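Local coordinates for protein glutaredoxin (Methanosarcina mazei, PDB 3NZN) that probably catalyses thiol-disulfide exchange, using a redox-active pair of cysteines as other glutaredoxins of the thioredoxin superfamily do, at residues Lys36-Leu41 with Lys95-Ser100. Numbering follows the deposited sequence.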
ATOM      1  N   LYS A  36      -9.052  10.520  10.360  1.00 11.34           N
ATOM      2  CA  LYS A  36     -10.080  11.552  10.331  1.00 11.49           C
ATOM      3  C   LYS A  36     -10.189  12.256  11.696  1.00 11.32           C
ATOM      4  O   LYS A  36     -10.367  13.468  11.769  1.00 12.04           O
ATOM      5  CB  LYS A  36     -11.391  10.924   9.937  1.00 13.25           C
ATOM      6  CG  LYS A  36     -11.627  10.482   8.542  1.00 22.43           C
ATOM      7  CD  LYS A  36     -11.023  11.336   7.339  1.00 26.89           C
ATOM      8  CE  LYS A  36     -10.470  10.381   6.226  1.00 30.00           C
ATOM      9  NZ  LYS A  36      -9.241   9.646   6.735  1.00 18.99           N
ATOM     10  N   LYS A  37     -10.022  11.499  12.763  1.00 11.19           N
ATOM     11  CA  LYS A  37     -10.073  12.094  14.078  1.00 11.91           C
ATOM     12  C   LYS A  37      -8.877  13.030  14.281  1.00 10.72           C
ATOM     13  O   LYS A  37      -9.002  14.082  14.941  1.00 11.41           O
ATOM     14  CB  LYS A  37      -9.989  11.035  15.168  1.00 15.38           C
ATOM     15  CG  LYS A  37     -11.177  10.209  15.446  1.00 20.41           C
ATOM     16  CD  LYS A  37     -11.479  10.077  16.953  1.00 31.94           C
ATOM     17  CE  LYS A  37     -12.910   9.416  17.223  1.00 37.86           C
ATOM     18  NZ  LYS A  37     -14.120  10.411  17.432  1.00 42.44           N
ATOM     19  N   THR A  38      -7.704  12.697  13.785  1.00 10.69           N
ATOM     20  CA  THR A  38      -6.556  13.578  13.809  1.00 10.06           C
ATOM     21  C   THR A  38      -6.748  14.810  13.001  1.00 10.01           C
ATOM     22  O   THR A  38      -6.439  15.945  13.512  1.00 10.33           O
ATOM     23  CB  THR A  38      -5.319  12.795  13.294  1.00 11.10           C
ATOM     24  OG1 THR A  38      -5.137  11.610  14.109  1.00 12.12           O
ATOM     25  CG2 THR A  38      -4.061  13.665  13.373  1.00 12.07           C
ATOM     26  N   LYS A  39      -7.295  14.735  11.802  1.00 10.50           N
ATOM     27  CA  LYS A  39      -7.637  15.879  11.028  1.00 10.75           C
ATOM     28  C   LYS A  39      -8.604  16.799  11.787  1.00 10.63           C
ATOM     29  O   LYS A  39      -8.437  17.999  11.747  1.00 10.69           O
ATOM     30  CB  LYS A  39      -8.130  15.447   9.658  1.00 12.40           C
ATOM     31  CG  LYS A  39      -8.525  16.475   8.744  1.00 13.07           C
ATOM     32  CD  LYS A  39      -8.830  15.964   7.325  1.00 18.50           C
ATOM     33  CE  LYS A  39      -9.325  17.066   6.433  1.00 21.88           C
ATOM     34  NZ  LYS A  39     -10.779  17.344   6.750  1.00 26.54           N
ATOM     35  N   LYS A  40      -9.621  16.202  12.405  1.00 10.58           N
ATOM     36  CA  LYS A  40     -10.586  16.987  13.186  1.00 10.71           C
ATOM     37  C   LYS A  40      -9.905  17.718  14.353  1.00  9.63           C
ATOM     38  O   LYS A  40     -10.271  18.863  14.636  1.00 10.86           O
ATOM     39  CB  LYS A  40     -11.675  16.098  13.660  1.00 12.31           C
ATOM     40  CG  LYS A  40     -12.729  15.714  12.715  1.00 19.13           C
ATOM     41  CD  LYS A  40     -13.635  14.600  13.272  1.00 25.28           C
ATOM     42  CE  LYS A  40     -14.670  14.190  12.212  1.00 29.47           C
ATOM     43  NZ  LYS A  40     -14.190  13.710  10.869  1.00 34.79           N
ATOM     44  N   LEU A  41      -8.972  17.074  15.027  1.00  9.93           N
ATOM     45  CA  LEU A  41      -8.225  17.732  16.122  1.00  9.73           C
ATOM     46  C   LEU A  41      -7.477  18.886  15.559  1.00  9.82           C
ATOM     47  O   LEU A  41      -7.529  20.021  16.167  1.00 10.12           O
ATOM     48  CB  LEU A  41      -7.357  16.732  16.853  1.00 10.12           C
ATOM     49  CG  LEU A  41      -6.423  17.367  17.935  1.00 10.22           C
ATOM     50  CD1 LEU A  41      -7.204  17.965  19.053  1.00 11.84           C
ATOM     51  CD2 LEU A  41      -5.521  16.296  18.437  1.00 12.14           C
ATOM     52  N   LYS A  95      -3.354  14.338  23.423  1.00 10.37           N
ATOM     53  CA  LYS A  95      -2.562  15.197  24.279  1.00 10.68           C
ATOM     54  C   LYS A  95      -1.183  15.532  23.642  1.00 10.70           C
ATOM     55  O   LYS A  95      -0.725  16.664  23.635  1.00 11.07           O
ATOM     56  CB  LYS A  95      -2.406  14.579  25.645  1.00 12.36           C
ATOM     57  CG  LYS A  95      -1.584  15.455  26.602  1.00 15.36           C
ATOM     58  CD  LYS A  95      -1.514  14.838  28.019  1.00 18.49           C
ATOM     59  CE  LYS A  95      -0.754  15.603  29.010  1.00 23.17           C
ATOM     60  NZ  LYS A  95      -0.864  14.789  30.312  1.00 33.51           N
ATOM     61  N   GLU A  96      -0.545  14.513  23.083  1.00 10.87           N
ATOM     62  CA  GLU A  96       0.741  14.727  22.486  1.00 10.89           C
ATOM     63  C   GLU A  96       0.693  15.674  21.320  1.00  9.58           C
ATOM     64  O   GLU A  96       1.581  16.511  21.142  1.00 10.61           O
ATOM     65  CB  GLU A  96       1.379  13.366  22.094  1.00 12.09           C
ATOM     66  CG  GLU A  96       2.791  13.513  21.644  1.00 15.14           C
ATOM     67  CD  GLU A  96       3.436  12.178  21.260  1.00 18.77           C
ATOM     68  OE1 GLU A  96       2.850  11.123  21.483  1.00 24.03           O
ATOM     69  OE2 GLU A  96       4.542  12.186  20.733  1.00 21.59           O
ATOM     70  N   ILE A  97      -0.328  15.558  20.481  1.00  9.70           N
ATOM     71  CA  ILE A  97      -0.474  16.426  19.360  1.00  9.53           C
ATOM     72  C   ILE A  97      -0.678  17.865  19.826  1.00  9.50           C
ATOM     73  O   ILE A  97       0.010  18.771  19.382  1.00  9.43           O
ATOM     74  CB  ILE A  97      -1.626  16.004  18.443  1.00  9.37           C
ATOM     75  CG1 ILE A  97      -1.248  14.676  17.729  1.00 11.01           C
ATOM     76  CG2 ILE A  97      -1.943  17.022  17.444  1.00 10.80           C
ATOM     77  CD1 ILE A  97      -2.472  13.959  17.074  1.00 12.23           C
ATOM     78  N   ARG A  98      -1.668  18.088  20.740  1.00  8.73           N
ATOM     79  CA  ARG A  98      -1.926  19.457  21.186  1.00  8.74           C
ATOM     80  C   ARG A  98      -0.733  20.056  21.897  1.00  9.03           C
ATOM     81  O   ARG A  98      -0.404  21.236  21.662  1.00  9.17           O
ATOM     82  CB  ARG A  98      -3.212  19.580  21.935  1.00  8.63           C
ATOM     83  CG  ARG A  98      -3.301  18.909  23.299  1.00  9.46           C
ATOM     84  CD  ARG A  98      -2.878  19.872  24.441  1.00  9.88           C
ATOM     85  NE  ARG A  98      -3.139  19.235  25.676  1.00 10.55           N
ATOM     86  CZ  ARG A  98      -2.860  19.737  26.858  1.00 12.92           C
ATOM     87  NH1 ARG A  98      -2.178  20.823  26.959  1.00 13.04           N
ATOM     88  NH2 ARG A  98      -3.211  19.053  27.944  1.00 15.55           N
ATOM     89  N   GLU A  99      -0.041  19.309  22.688  1.00  9.17           N
ATOM     90  CA  GLU A  99       1.115  19.874  23.404  1.00  9.00           C
ATOM     91  C   GLU A  99       2.222  20.219  22.441  1.00  9.68           C
ATOM     92  O   GLU A  99       2.880  21.251  22.509  1.00 10.07           O
ATOM     93  CB  GLU A  99       1.574  18.957  24.471  1.00 11.05           C
ATOM     94  CG  GLU A  99       0.635  18.841  25.647  1.00 11.60           C
ATOM     95  CD  GLU A  99       1.106  18.143  26.846  1.00 17.33           C
ATOM     96  OE1 GLU A  99       2.096  17.439  26.772  1.00 21.64           O
ATOM     97  OE2 GLU A  99       0.449  18.331  27.930  1.00 23.00           O
ATOM     98  N   SER A 100       2.484  19.311  21.457  1.00  9.56           N
ATOM     99  CA  SER A 100       3.546  19.562  20.534  1.00  9.28           C
ATOM    100  C   SER A 100       3.300  20.777  19.723  1.00  9.51           C
ATOM    101  O   SER A 100       4.262  21.463  19.359  1.00 10.12           O
ATOM    102  CB  SER A 100       3.687  18.340  19.564  1.00 10.03           C
ATOM    103  OG  SER A 100       4.126  17.197  20.243  1.00 12.08           O
TER
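Ile97 reaches across from the C-terminal helix to meet Leu41 and Thr38, one helical turn apart on helix 33-45. Its CG2 branch packs against Leu41, whose CD2 methyl lies 3.8 Å from Ile97 CG2 and almost as near to Ile97 CB. The other branch ends in CD1, which approaches Thr38 through the methyl group, with Ile97 CD1 4.0 Å from Thr38 CG2; here the two side chains run roughly perpendicular. Leu41 bridges both branches, because its CD2 also comes within 4.1 Å of Ile97 CD1. With CG held anti to the backbone N (chi1 174°), Leu41 extends from its helix toward the neighbouring one. The contact is narrow and wholly apolar, burying 150 Å² summed over the two segments, and the CA atoms of Leu41 and Arg98 still stand 8.3 Å apart. It joins two helices of the thioredoxin fold: helix 33-45, whose N-terminal end carries the CxxC motif, with Cys32 just before the helix and Cys35 in its first turn, joined as a disulfide, and the short helix that ends the fold beyond strand 87-90. Phe92, in the connection leading into the latter, touches both Thr38 and Leu41, while Ile89 of strand 87-90 packs on Ile97. Thr38 OG1 turns back to bond the carbonyl of Trp34, and in this rotamer (chi1 -57°) CG2 faces Ile97. Thr38 also touches Pro79 and Thr81 of strand 77-83. In helix 94-100, Ser100 OG folds back onto Glu96 O at 2.8 Å, and this carbonyl is gripped from opposite faces of its plane by Ser100 OG and Ser100 N.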